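PDB 7ADK: lipoprotein from Mycoplasma mycoides subsp. capri, which probably acts as a surface-anchored peptidase of the chymotrypsin-like PA clan, in a mycoplasma family that includes immunoglobulin-cleaving proteases. Local coordinates for residues B[488-494]-B[555-561]. Sequence-based numbering, arbitrary orientation.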
loop_
_atom_site.group_PDB
_atom_site.type_symbol
_atom_site.label_atom_id
_atom_site.label_comp_id
_atom_site.label_asym_id
_atom_site.label_seq_id
_atom_site.Cartn_x
_atom_site.Cartn_y
_atom_site.Cartn_z
ATOM N N LYS B 488 13.940 -13.822 -1.111
ATOM C CA LYS B 488 13.355 -14.836 -0.237
ATOM C C LYS B 488 13.990 -16.183 -0.534
ATOM O O LYS B 488 14.136 -16.544 -1.693
ATOM C CB LYS B 488 11.834 -14.799 -0.430
ATOM C CG LYS B 488 11.070 -15.877 0.339
ATOM C CD LYS B 488 9.567 -15.566 0.342
ATOM C CE LYS B 488 8.766 -16.759 0.863
ATOM N NZ LYS B 488 7.370 -16.398 1.216
ATOM N N PHE B 489 14.343 -16.921 0.505
ATOM C CA PHE B 489 14.953 -18.242 0.421
ATOM C C PHE B 489 14.069 -19.220 1.179
ATOM O O PHE B 489 13.939 -19.094 2.389
ATOM C CB PHE B 489 16.377 -18.194 0.998
ATOM C CG PHE B 489 17.252 -17.149 0.348
ATOM C CD1 PHE B 489 17.221 -15.824 0.806
ATOM C CD2 PHE B 489 18.037 -17.481 -0.761
ATOM C CE1 PHE B 489 17.929 -14.826 0.133
ATOM C CE2 PHE B 489 18.762 -16.486 -1.422
ATOM C CZ PHE B 489 18.695 -15.156 -0.989
ATOM N N THR B 490 13.457 -20.179 0.497
ATOM C CA THR B 490 12.552 -21.167 1.105
ATOM C C THR B 490 13.182 -22.542 1.061
ATOM O O THR B 490 13.625 -22.980 0.014
ATOM C CB THR B 490 11.176 -21.175 0.437
ATOM O OG1 THR B 490 10.609 -19.891 0.495
ATOM C CG2 THR B 490 10.173 -22.107 1.105
ATOM N N PHE B 491 13.179 -23.249 2.180
ATOM C CA PHE B 491 13.766 -24.569 2.349
ATOM C C PHE B 491 12.692 -25.589 2.699
ATOM O O PHE B 491 11.798 -25.322 3.502
ATOM C CB PHE B 491 14.865 -24.533 3.404
ATOM C CG PHE B 491 15.915 -23.473 3.180
ATOM C CD1 PHE B 491 15.699 -22.160 3.641
ATOM C CD2 PHE B 491 17.104 -23.782 2.499
ATOM C CE1 PHE B 491 16.667 -21.169 3.430
ATOM C CE2 PHE B 491 18.087 -22.798 2.330
ATOM C CZ PHE B 491 17.871 -21.495 2.794
ATOM N N SER B 492 12.788 -26.765 2.090
ATOM C CA SER B 492 11.814 -27.847 2.187
ATOM C C SER B 492 12.520 -29.197 2.312
ATOM O O SER B 492 13.597 -29.367 1.749
ATOM C CB SER B 492 10.909 -27.830 0.961
ATOM O OG SER B 492 11.655 -27.898 -0.234
ATOM N N PRO B 493 11.965 -30.158 3.058
ATOM C CA PRO B 493 12.589 -31.457 3.300
ATOM C C PRO B 493 12.465 -32.433 2.120
ATOM O O PRO B 493 11.498 -32.401 1.361
ATOM C CB PRO B 493 11.857 -32.000 4.521
ATOM C CG PRO B 493 10.456 -31.426 4.400
ATOM C CD PRO B 493 10.700 -30.065 3.768
ATOM N N ILE B 494 13.414 -33.355 2.007
ATOM C CA ILE B 494 13.501 -34.391 0.973
ATOM C C ILE B 494 13.907 -35.727 1.624
ATOM O O ILE B 494 14.560 -35.751 2.668
ATOM C CB ILE B 494 14.437 -33.878 -0.163
ATOM C CG1 ILE B 494 13.603 -33.236 -1.262
ATOM C CG2 ILE B 494 15.399 -34.903 -0.733
ATOM C CD1 ILE B 494 14.377 -32.714 -2.461
ATOM N N LYS B 555 19.135 -33.946 0.945
ATOM C CA LYS B 555 18.322 -33.910 2.173
ATOM C C LYS B 555 17.286 -32.796 2.174
ATOM O O LYS B 555 16.219 -32.972 2.754
ATOM C CB LYS B 555 19.251 -33.795 3.392
ATOM C CG LYS B 555 20.208 -34.988 3.503
ATOM C CD LYS B 555 21.189 -34.845 4.662
ATOM C CE LYS B 555 22.227 -35.960 4.576
ATOM N NZ LYS B 555 23.480 -35.601 5.222
ATOM N N TYR B 556 17.558 -31.684 1.499
ATOM C CA TYR B 556 16.640 -30.554 1.364
ATOM C C TYR B 556 16.699 -29.941 -0.035
ATOM O O TYR B 556 17.755 -29.912 -0.659
ATOM C CB TYR B 556 16.966 -29.472 2.412
ATOM C CG TYR B 556 17.015 -29.937 3.853
ATOM C CD1 TYR B 556 18.202 -30.486 4.365
ATOM C CD2 TYR B 556 15.867 -29.888 4.663
ATOM C CE1 TYR B 556 18.225 -31.039 5.652
ATOM C CE2 TYR B 556 15.890 -30.442 5.954
ATOM C CZ TYR B 556 17.073 -31.022 6.452
ATOM O OH TYR B 556 17.134 -31.558 7.695
ATOM N N SER B 557 15.586 -29.378 -0.497
ATOM C CA SER B 557 15.504 -28.529 -1.690
ATOM C C SER B 557 15.256 -27.074 -1.295
ATOM O O SER B 557 14.259 -26.776 -0.632
ATOM C CB SER B 557 14.417 -29.020 -2.652
ATOM O OG SER B 557 13.249 -29.461 -1.992
ATOM N N TYR B 558 16.145 -26.185 -1.740
ATOM C CA TYR B 558 15.981 -24.739 -1.616
ATOM C C TYR B 558 15.369 -24.137 -2.882
ATOM O O TYR B 558 15.593 -24.614 -3.994
ATOM C CB TYR B 558 17.291 -24.040 -1.222
ATOM C CG TYR B 558 18.326 -23.882 -2.315
ATOM C CD1 TYR B 558 19.331 -24.850 -2.483
ATOM C CD2 TYR B 558 18.299 -22.758 -3.158
ATOM C CE1 TYR B 558 20.291 -24.708 -3.499
ATOM C CE2 TYR B 558 19.248 -22.618 -4.186
ATOM C CZ TYR B 558 20.245 -23.596 -4.360
ATOM O OH TYR B 558 21.170 -23.480 -5.341
ATOM N N SER B 559 14.612 -23.059 -2.715
ATOM C CA SER B 559 14.124 -22.207 -3.785
ATOM C C SER B 559 14.300 -20.737 -3.430
ATOM O O SER B 559 14.114 -20.351 -2.283
ATOM C CB SER B 559 12.669 -22.551 -4.128
ATOM O OG SER B 559 11.836 -22.499 -2.986
ATOM N N VAL B 560 14.737 -19.928 -4.390
ATOM C CA VAL B 560 14.999 -18.496 -4.249
ATOM C C VAL B 560 13.938 -17.739 -5.017
ATOM O O VAL B 560 13.706 -18.008 -6.188
ATOM C CB VAL B 560 16.396 -18.084 -4.735
ATOM C CG1 VAL B 560 16.713 -16.653 -4.337
ATOM C CG2 VAL B 560 17.480 -18.999 -4.177
ATOM N N TRP B 561 13.289 -16.773 -4.380
ATOM C CA TRP B 561 12.170 -16.005 -4.918
ATOM C C TRP B 561 12.458 -14.505 -4.850
ATOM O O TRP B 561 13.225 -14.051 -4.002
ATOM C CB TRP B 561 10.876 -16.355 -4.185
ATOM C CG TRP B 561 10.447 -17.786 -4.150
ATOM C CD1 TRP B 561 11.020 -18.757 -3.410
ATOM C CD2 TRP B 561 9.363 -18.440 -4.881
ATOM N NE1 TRP B 561 10.433 -19.970 -3.696
ATOM C CE2 TRP B 561 9.399 -19.833 -4.588
ATOM C CE3 TRP B 561 8.348 -18.003 -5.760
ATOM C CZ2 TRP B 561 8.497 -20.744 -5.150
ATOM C CZ3 TRP B 561 7.428 -18.908 -6.314
ATOM C CH2 TRP B 561 7.502 -20.273 -6.015
#
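The indole of W561 meets strand 488-493 at its edge: the carbonyl O of K488 lies near the ring plane, while OG1 of T490 approaches obliquely, 4.1 Å from W561 CD1. At the same ring, W561 NE1 donates to S559 OG (3.0 Å), which sits in the indole plane, so one polar bond limits the ring's rotation. Y556 likewise receives S492 O at its edge, with P493 CA oblique to it. On the face opposite W561, F489 CE2 touches V560 CG1 at 3.6 Å, the two side chains lying side by side, and F491 CD2 meets Y558 CB at 3.7 Å. For F489, chi1 of -55° sets the ring beside its own backbone N and brings its end nearer to V560; I582 and L578 of helix 575-582 pack against F489 and Y558 respectively.

The backbones run antiparallel, with segment axes at 159°. Pairs K488-W561, T490-S559 and S492-S557 are hydrogen-bonded; the straightest of these bonds is T490 N to S559 O, 2.9 Å at 174°. Beyond the strand end, I494 N still reaches K555 O, from above the carbonyl plane.

On the W561 face, S557 OG donates to S492 OG (2.8 Å), and I494 CD1 lies 3.5 Å from S557 OG. K488 NZ forms a salt bridge with E291, on strand 289-293 one strand beyond the neighbour, and T490 OG1 hydrogen-bonds to S463 on adjacent strand 461-467. The chemistry is thus split: F489, F491, V560 and Y558 CB hold by apolar contact, whereas hydroxyls and the indole N-H opposite hold by directional bonds.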